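Local coordinates for elongation factor G (PDB 2DY1), which binds GTP with a magnesium ion and probably works as a GTPase in the elongation stage of protein synthesis, at residues Gly171-Phe176 / Ala191-Glu196; Leu423-His428 / Val447-Pro452; Glu514-Ala519 / Leu558-Val563. One frame throughout, in Å; residues are numbered along the deposited sequence.

Interaction 1 (Gly171-Phe176 / Ala191-Glu196)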
loop_
_atom_site.group_PDB
_atom_site.type_symbol
_atom_site.label_atom_id
_atom_site.label_comp_id
_atom_site.label_asym_id
_atom_site.label_seq_id
_atom_site.Cartn_x
_atom_site.Cartn_y
_atom_site.Cartn_z
ATOM N N GLY A 171 -10.698 -31.645 -16.093
ATOM C CA GLY A 171 -11.783 -30.786 -16.509
ATOM C C GLY A 171 -12.709 -30.289 -15.426
ATOM O O GLY A 171 -12.365 -30.247 -14.243
ATOM N N LEU A 172 -13.914 -29.937 -15.867
ATOM C CA LEU A 172 -14.916 -29.354 -14.999
ATOM C C LEU A 172 -16.262 -30.032 -15.069
ATOM O O LEU A 172 -16.663 -30.540 -16.119
ATOM C CB LEU A 172 -15.180 -27.893 -15.415
ATOM C CG LEU A 172 -14.036 -26.894 -15.530
ATOM C CD1 LEU A 172 -14.594 -25.524 -15.889
ATOM C CD2 LEU A 172 -13.303 -26.844 -14.198
ATOM N N ILE A 173 -16.939 -30.034 -13.932
ATOM C CA ILE A 173 -18.315 -30.509 -13.848
ATOM C C ILE A 173 -19.059 -29.232 -13.483
ATOM O O ILE A 173 -18.830 -28.637 -12.415
ATOM C CB ILE A 173 -18.522 -31.550 -12.729
ATOM C CG1 ILE A 173 -17.749 -32.825 -13.051
ATOM C CG2 ILE A 173 -20.026 -31.891 -12.602
ATOM C CD1 ILE A 173 -17.731 -33.821 -11.909
ATOM N N ASP A 174 -19.925 -28.784 -14.386
ATOM C CA ASP A 174 -20.693 -27.569 -14.160
ATOM C C ASP A 174 -21.908 -28.024 -13.359
ATOM O O ASP A 174 -22.804 -28.665 -13.900
ATOM C CB ASP A 174 -21.091 -26.976 -15.511
ATOM C CG ASP A 174 -21.963 -25.760 -15.364
ATOM O OD1 ASP A 174 -23.143 -25.955 -15.016
ATOM O OD2 ASP A 174 -21.471 -24.624 -15.577
ATOM N N VAL A 175 -21.898 -27.720 -12.060
ATOM C CA VAL A 175 -22.941 -28.177 -11.134
ATOM C C VAL A 175 -24.358 -27.892 -11.573
ATOM O O VAL A 175 -25.214 -28.782 -11.570
ATOM C CB VAL A 175 -22.735 -27.561 -9.725
ATOM C CG1 VAL A 175 -23.812 -28.028 -8.781
ATOM C CG2 VAL A 175 -21.370 -27.941 -9.191
ATOM N N PHE A 176 -24.604 -26.646 -11.940
ATOM C CA PHE A 176 -25.936 -26.223 -12.357
ATOM C C PHE A 176 -26.561 -27.047 -13.484
ATOM O O PHE A 176 -27.720 -27.475 -13.376
ATOM C CB PHE A 176 -25.899 -24.757 -12.790
ATOM C CG PHE A 176 -27.254 -24.179 -13.100
ATOM C CD1 PHE A 176 -27.999 -23.549 -12.108
ATOM C CD2 PHE A 176 -27.782 -24.253 -14.385
ATOM C CE1 PHE A 176 -29.251 -22.996 -12.395
ATOM C CE2 PHE A 176 -29.034 -23.706 -14.684
ATOM C CZ PHE A 176 -29.767 -23.076 -13.687
ATOM N N ALA A 191 -18.002 -34.362 -21.673
ATOM C CA ALA A 191 -17.730 -35.672 -21.121
ATOM C C ALA A 191 -18.915 -36.037 -20.251
ATOM O O ALA A 191 -19.774 -35.193 -19.950
ATOM C CB ALA A 191 -16.442 -35.632 -20.284
ATOM N N GLU A 192 -18.984 -37.298 -19.836
ATOM C CA GLU A 192 -20.076 -37.720 -18.977
ATOM C C GLU A 192 -19.700 -37.457 -17.531
ATOM O O GLU A 192 -18.516 -37.507 -17.185
ATOM C CB GLU A 192 -20.316 -39.228 -19.127
ATOM C CG GLU A 192 -20.719 -39.645 -20.501
ATOM C CD GLU A 192 -22.210 -39.519 -20.707
ATOM O OE1 GLU A 192 -22.871 -38.813 -19.913
ATOM O OE2 GLU A 192 -22.719 -40.123 -21.666
ATOM N N VAL A 193 -20.690 -37.162 -16.693
ATOM C CA VAL A 193 -20.418 -36.986 -15.273
ATOM C C VAL A 193 -20.186 -38.424 -14.820
ATOM O O VAL A 193 -21.040 -39.294 -15.039
ATOM C CB VAL A 193 -21.627 -36.427 -14.500
ATOM C CG1 VAL A 193 -21.335 -36.481 -13.008
ATOM C CG2 VAL A 193 -21.920 -34.987 -14.933
ATOM N N PRO A 194 -19.021 -38.706 -14.211
ATOM C CA PRO A 194 -18.756 -40.076 -13.765
ATOM C C PRO A 194 -19.875 -40.606 -12.852
ATOM O O PRO A 194 -20.354 -39.891 -11.977
ATOM C CB PRO A 194 -17.427 -39.947 -13.025
ATOM C CG PRO A 194 -16.757 -38.813 -13.717
ATOM C CD PRO A 194 -17.884 -37.821 -13.898
ATOM N N PRO A 195 -20.278 -41.870 -13.039
ATOM C CA PRO A 195 -21.334 -42.531 -12.256
ATOM C C PRO A 195 -21.113 -42.379 -10.745
ATOM O O PRO A 195 -22.028 -42.049 -9.980
ATOM C CB PRO A 195 -21.230 -43.988 -12.705
ATOM C CG PRO A 195 -20.750 -43.872 -14.113
ATOM C CD PRO A 195 -19.719 -42.783 -14.050
ATOM N N GLU A 196 -19.882 -42.614 -10.322
ATOM C CA GLU A 196 -19.527 -42.514 -8.914
ATOM C C GLU A 196 -19.586 -41.101 -8.344
ATOM O O GLU A 196 -19.514 -40.927 -7.131
ATOM C CB GLU A 196 -18.130 -43.086 -8.713
ATOM C CG GLU A 196 -18.045 -44.553 -9.075
ATOM C CD GLU A 196 -16.622 -45.023 -9.245
ATOM O OE1 GLU A 196 -15.872 -45.037 -8.244
ATOM O OE2 GLU A 196 -16.252 -45.374 -10.384
#
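I173 meets V193 and P194 through two separate branches of its side chain. The shorter branch goes to V193, methyl to methyl, with I173 CG2 lying 4.3 Å from V193 CG2. The longer one reaches P194: CG1 stands beside the backbone N (chi1 -66°) and the chain then runs on extended, which carries I173 CD1 to 4.5 Å from P194 CD. That puts the terminal methyl by the ring carbon bonded to the proline nitrogen. No hydrogen bond joins the two segments; the touch is light and purely apolar, burying about 90 Å² in all.

Strand 168-174 belongs to the antiparallel end of the large mixed sheet of the GTP-binding domain, in what is probably the G' insertion of EF-G. Strand 187-191 forms the outer edge there, with strand 179-184 between the two, so the chain leaving the edge strand folds back to bring V193 and P194 against I173.

Further out, V201 of helix 198-213 touches both I173 and V193, making a third apolar wall, and L163 of strand 156-165 lies against P194. The backbone is fixed on both sides: I173 pairs with L161, A191 with A180. V193 O also accepts a hydrogen bond from R198 NH2, tying the loop to the start of the helix that follows it.

Interaction 2 (Leu423-His428 / Val447-Pro452); sequences LLLWGH and VEFSVP
Two strands of the four-stranded antiparallel sheet of domain III meet here without being neighbours: L424 and L425 of strand 423-427 touch P452 and F449, which lie just beyond and within the edge strand 447-450. Strand 383-389 runs between them and takes the backbone bonds, L425 with V385 for one, so only side chains pass from one segment to the other.

On the helix-covered side, L425 CD2 comes to 4.3 Å from F449 CZ, the far end of the ring. The methyl approaches the ring obliquely. In L425, CG stands anti to the backbone N (chi1 -178°), and it is the next torsion, chi2 65°, that turns CD2 toward F449 CZ.

The strand order and the run of helices and strands are those of a ferredoxin-like βαββαβ fold. Segments 423-428 and 447-452 are the two ends of its second β-α-β crossover, and helix 430-442 is the connection. L433 of that helix touches both L425 and F449, L387 of strand 383-389 does the same, and K437 also packs on F449.

L424, the next residue along, points to the other face of the sheet. Its CD2 sits astride one bond of the proline ring, 4.0 Å from both P452 CB and P452 CG, and the two side chains cross at a slant. E415 of strand 413-416 is a further neighbour of L424. Near the end of the edge strand, S450 OG is hydrogen-bonded to H388 NE2 of the intervening strand.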
loop_
_atom_site.group_PDB
_atom_site.type_symbol
_atom_site.label_atom_id
_atom_site.label_comp_id
_atom_site.label_asym_id
_atom_site.label_seq_id
_atom_site.Cartn_x
_atom_site.Cartn_y
_atom_site.Cartn_z
ATOM N N LEU A 423 17.803 12.526 3.414
ATOM C CA LEU A 423 16.692 12.452 2.473
ATOM C C LEU A 423 16.184 11.017 2.639
ATOM O O LEU A 423 16.883 10.057 2.309
ATOM C CB LEU A 423 17.175 12.680 1.040
ATOM C CG LEU A 423 16.100 12.510 -0.032
ATOM C CD1 LEU A 423 14.985 13.537 0.192
ATOM C CD2 LEU A 423 16.704 12.664 -1.399
ATOM N N LEU A 424 14.966 10.865 3.143
ATOM C CA LEU A 424 14.441 9.531 3.384
ATOM C C LEU A 424 13.404 9.122 2.377
ATOM O O LEU A 424 12.613 9.941 1.919
ATOM C CB LEU A 424 13.805 9.444 4.770
ATOM C CG LEU A 424 14.664 9.798 5.988
ATOM C CD1 LEU A 424 13.833 9.587 7.235
ATOM C CD2 LEU A 424 15.937 8.925 6.016
ATOM N N LEU A 425 13.440 7.842 2.023
ATOM C CA LEU A 425 12.447 7.251 1.131
ATOM C C LEU A 425 11.730 6.215 1.998
ATOM O O LEU A 425 12.361 5.369 2.629
ATOM C CB LEU A 425 13.092 6.556 -0.060
ATOM C CG LEU A 425 12.068 5.962 -1.058
ATOM C CD1 LEU A 425 11.248 7.067 -1.713
ATOM C CD2 LEU A 425 12.816 5.175 -2.121
ATOM N N TRP A 426 10.411 6.315 2.075
ATOM C CA TRP A 426 9.614 5.381 2.859
ATOM C C TRP A 426 8.833 4.479 1.931
ATOM O O TRP A 426 8.175 4.965 1.006
ATOM C CB TRP A 426 8.608 6.118 3.712
ATOM C CG TRP A 426 9.183 6.939 4.789
ATOM C CD1 TRP A 426 9.653 8.219 4.696
ATOM C CD2 TRP A 426 9.252 6.574 6.162
ATOM N NE1 TRP A 426 10.000 8.677 5.944
ATOM C CE2 TRP A 426 9.763 7.688 6.863
ATOM C CE3 TRP A 426 8.928 5.411 6.873
ATOM C CZ2 TRP A 426 9.957 7.676 8.248
ATOM C CZ3 TRP A 426 9.117 5.396 8.249
ATOM C CH2 TRP A 426 9.628 6.526 8.924
ATOM N N GLY A 427 8.888 3.176 2.187
ATOM C CA GLY A 427 8.182 2.218 1.354
ATOM C C GLY A 427 7.403 1.215 2.182
ATOM O O GLY A 427 7.367 1.308 3.418
ATOM N N HIS A 428 6.818 0.231 1.505
ATOM C CA HIS A 428 5.987 -0.757 2.181
ATOM C C HIS A 428 6.627 -2.088 2.461
ATOM O O HIS A 428 5.955 -3.017 2.914
ATOM C CB HIS A 428 4.687 -0.943 1.381
ATOM C CG HIS A 428 3.753 0.226 1.504
ATOM N ND1 HIS A 428 3.764 1.305 0.643
ATOM C CD2 HIS A 428 2.812 0.498 2.435
ATOM C CE1 HIS A 428 2.860 2.188 1.041
ATOM N NE2 HIS A 428 2.269 1.718 2.124
ATOM N N VAL A 447 21.311 4.943 -7.223
ATOM C CA VAL A 447 21.175 5.436 -5.857
ATOM C C VAL A 447 21.476 4.305 -4.897
ATOM O O VAL A 447 21.372 3.132 -5.255
ATOM C CB VAL A 447 19.744 5.955 -5.563
ATOM C CG1 VAL A 447 19.331 6.952 -6.631
ATOM C CG2 VAL A 447 18.769 4.789 -5.483
ATOM N N GLU A 448 21.886 4.654 -3.685
ATOM C CA GLU A 448 22.168 3.637 -2.681
ATOM C C GLU A 448 21.331 3.947 -1.454
ATOM O O GLU A 448 21.089 5.114 -1.155
ATOM C CB GLU A 448 23.646 3.674 -2.267
ATOM C CG GLU A 448 24.633 3.778 -3.431
ATOM C CD GLU A 448 24.365 2.743 -4.485
ATOM O OE1 GLU A 448 24.027 1.599 -4.116
ATOM O OE2 GLU A 448 24.491 3.071 -5.683
ATOM N N PHE A 449 20.912 2.899 -0.749
ATOM C CA PHE A 449 20.145 3.039 0.487
ATOM C C PHE A 449 21.037 2.754 1.694
ATOM O O PHE A 449 21.924 1.899 1.631
ATOM C CB PHE A 449 19.004 2.013 0.554
ATOM C CG PHE A 449 17.999 2.120 -0.552
ATOM C CD1 PHE A 449 17.783 3.311 -1.220
ATOM C CD2 PHE A 449 17.193 1.022 -0.858
ATOM C CE1 PHE A 449 16.774 3.417 -2.171
ATOM C CE2 PHE A 449 16.180 1.123 -1.807
ATOM C CZ PHE A 449 15.968 2.318 -2.461
ATOM N N SER A 450 20.802 3.467 2.793
ATOM C CA SER A 450 21.511 3.189 4.038
ATOM C C SER A 450 20.486 3.193 5.177
ATOM O O SER A 450 19.349 3.648 5.010
ATOM C CB SER A 450 22.599 4.231 4.308
ATOM O OG SER A 450 22.047 5.506 4.566
ATOM N N VAL A 451 20.864 2.653 6.331
ATOM C CA VAL A 451 19.968 2.656 7.470
ATOM C C VAL A 451 19.935 4.108 7.946
ATOM O O VAL A 451 20.986 4.736 8.117
ATOM C CB VAL A 451 20.510 1.776 8.615
ATOM C CG1 VAL A 451 19.585 1.859 9.818
ATOM C CG2 VAL A 451 20.644 0.324 8.144
ATOM N N PRO A 452 18.735 4.667 8.162
ATOM C CA PRO A 452 18.654 6.061 8.618
ATOM C C PRO A 452 19.372 6.288 9.941
ATOM O O PRO A 452 19.415 5.402 10.800
ATOM C CB PRO A 452 17.148 6.294 8.788
ATOM C CG PRO A 452 16.530 5.336 7.768
ATOM C CD PRO A 452 17.395 4.095 7.936
#

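Interaction 3 (Glu514-Ala519 / Leu558-Val563); sequences EGIKEA and LAFKKV
Apolar packing between A519, I516 and F560 makes up most of this contact, which buries about 225 Å². The methyl of A519 is pressed against CB and CG at the root of the phenylalanine and one ortho carbon, A519 CB lying 3.7 Å from F560 CD1 and approaching the ring obliquely. At the other ortho carbon, I516 CG2 is 3.9 Å from F560 CD2. F560 CG is anti to the backbone N (chi1 -176°), which swings the ring into the space between the helices. K561 adds its aliphatic part, with CE 3.6 Å from A519 CB.

A polar group also looks onto the ring: I516 O lies over one face, 4.2 Å above its plane and displaced toward the rim.

The axes of segments 514-519 and 558-563, parts of helices 509-520 and 549-566, cross at -47° and come within 8.7 Å. The two helices are the helical layer of the S5-like domain IV, resting on its mixed sheet. L485 and V537 touch I516 from that sheet, L487 touches F560, and F533 reaches both.

One hydrogen bond spans the segments. K561 NZ gives it to A519 O at 3.0 Å, in the carbonyl plane and on a lone pair. A519 is in the last turn of its helix, where a positive charge should be favourable, and K522 O is a second, weak acceptor. With a methionine in place of K561, A519 O would probably be left without its ammonium partner at this helix end.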
loop_
_atom_site.group_PDB
_atom_site.type_symbol
_atom_site.label_atom_id
_atom_site.label_comp_id
_atom_site.label_asym_id
_atom_site.label_seq_id
_atom_site.Cartn_x
_atom_site.Cartn_y
_atom_site.Cartn_z
ATOM N N GLU A 514 13.567 32.981 21.332
ATOM C CA GLU A 514 14.103 32.516 20.045
ATOM C C GLU A 514 15.542 32.038 20.191
ATOM O O GLU A 514 15.914 30.990 19.673
ATOM C CB GLU A 514 14.081 33.641 19.006
ATOM C CG GLU A 514 12.750 33.920 18.347
ATOM C CD GLU A 514 12.850 35.067 17.347
ATOM O OE1 GLU A 514 13.817 35.077 16.547
ATOM O OE2 GLU A 514 11.967 35.953 17.360
ATOM N N GLY A 515 16.361 32.833 20.881
ATOM C CA GLY A 515 17.755 32.479 21.084
ATOM C C GLY A 515 17.947 31.197 21.872
ATOM O O GLY A 515 18.871 30.428 21.627
ATOM N N ILE A 516 17.087 30.974 22.858
ATOM C CA ILE A 516 17.174 29.753 23.643
ATOM C C ILE A 516 16.777 28.578 22.764
ATOM O O ILE A 516 17.452 27.549 22.759
ATOM C CB ILE A 516 16.241 29.812 24.895
ATOM C CG1 ILE A 516 16.895 30.696 25.966
ATOM C CG2 ILE A 516 15.996 28.407 25.437
ATOM C CD1 ILE A 516 15.898 31.510 26.782
ATOM N N LYS A 517 15.686 28.728 22.017
ATOM C CA LYS A 517 15.250 27.640 21.152
ATOM C C LYS A 517 16.315 27.313 20.103
ATOM O O LYS A 517 16.569 26.145 19.808
ATOM C CB LYS A 517 13.919 27.980 20.484
ATOM C CG LYS A 517 12.712 27.899 21.422
ATOM C CD LYS A 517 11.439 28.275 20.670
ATOM C CE LYS A 517 10.194 28.045 21.504
ATOM N NZ LYS A 517 8.958 28.414 20.752
ATOM N N GLU A 518 16.962 28.339 19.563
ATOM C CA GLU A 518 17.995 28.117 18.557
ATOM C C GLU A 518 19.201 27.369 19.117
ATOM O O GLU A 518 19.714 26.445 18.481
ATOM C CB GLU A 518 18.400 29.459 17.927
ATOM C CG GLU A 518 17.221 30.116 17.195
ATOM C CD GLU A 518 17.484 31.548 16.738
ATOM O OE1 GLU A 518 18.420 32.191 17.259
ATOM O OE2 GLU A 518 16.734 32.034 15.864
ATOM N N ALA A 519 19.644 27.730 20.319
ATOM C CA ALA A 519 20.787 27.065 20.918
ATOM C C ALA A 519 20.410 25.649 21.328
ATOM O O ALA A 519 21.262 24.759 21.380
ATOM C CB ALA A 519 21.280 27.847 22.140
ATOM N N LEU A 558 24.043 32.296 24.223
ATOM C CA LEU A 558 25.253 32.151 25.024
ATOM C C LEU A 558 24.895 31.658 26.407
ATOM O O LEU A 558 25.577 30.796 26.968
ATOM C CB LEU A 558 25.987 33.493 25.126
ATOM C CG LEU A 558 26.681 34.008 23.861
ATOM C CD1 LEU A 558 27.329 35.363 24.144
ATOM C CD2 LEU A 558 27.738 33.000 23.414
ATOM N N ALA A 559 23.810 32.204 26.959
ATOM C CA ALA A 559 23.365 31.795 28.279
ATOM C C ALA A 559 22.970 30.323 28.245
ATOM O O ALA A 559 23.342 29.559 29.129
ATOM C CB ALA A 559 22.183 32.670 28.743
ATOM N N PHE A 560 22.225 29.916 27.220
ATOM C CA PHE A 560 21.822 28.517 27.141
ATOM C C PHE A 560 23.027 27.568 27.089
ATOM O O PHE A 560 23.093 26.586 27.831
ATOM C CB PHE A 560 20.912 28.281 25.929
ATOM C CG PHE A 560 20.385 26.878 25.854
ATOM C CD1 PHE A 560 21.117 25.878 25.215
ATOM C CD2 PHE A 560 19.197 26.536 26.494
ATOM C CE1 PHE A 560 20.674 24.543 25.217
ATOM C CE2 PHE A 560 18.744 25.204 26.507
ATOM C CZ PHE A 560 19.489 24.213 25.868
ATOM N N LYS A 561 23.985 27.863 26.218
ATOM C CA LYS A 561 25.168 27.008 26.098
ATOM C C LYS A 561 25.937 26.882 27.412
ATOM O O LYS A 561 26.316 25.782 27.822
ATOM C CB LYS A 561 26.101 27.553 25.018
ATOM C CG LYS A 561 25.463 27.711 23.649
ATOM C CD LYS A 561 25.072 26.372 23.036
ATOM C CE LYS A 561 24.610 26.550 21.590
ATOM N NZ LYS A 561 24.236 25.260 20.942
ATOM N N LYS A 562 26.171 28.012 28.076
ATOM C CA LYS A 562 26.897 28.004 29.343
ATOM C C LYS A 562 26.151 27.230 30.419
ATOM O O LYS A 562 26.714 26.368 31.090
ATOM C CB LYS A 562 27.115 29.445 29.822
ATOM C CG LYS A 562 27.756 29.548 31.199
ATOM C CD LYS A 562 27.794 30.994 31.705
ATOM C CE LYS A 562 28.471 31.935 30.704
ATOM N NZ LYS A 562 28.606 33.341 31.224
ATOM N N VAL A 563 24.866 27.536 30.582
ATOM C CA VAL A 563 24.096 26.884 31.621
ATOM C C VAL A 563 23.857 25.390 31.410
ATOM O O VAL A 563 23.947 24.609 32.357
ATOM C CB VAL A 563 22.742 27.616 31.828
ATOM C CG1 VAL A 563 21.979 26.992 32.987
ATOM C CG2 VAL A 563 23.005 29.098 32.110
#

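How the interactions relate
The three contacts follow one another along the chain, each closing before the next opens, and each belongs to a different domain: the GTP-binding domain, domain III and domain IV. They share no strand, helix or sheet. Interactions 1 and 3 lie on opposite sides of the chain's centre, 84 Å apart between centres, while interaction 2 sits closer in, 55 Å from interaction 1 and 33 Å from interaction 3. Even the nearest pair, 2 and 3, is separated by about 21 Å between nearest atoms. Each is therefore internal to its own domain of an elongated protein, and none of them joins one domain to another.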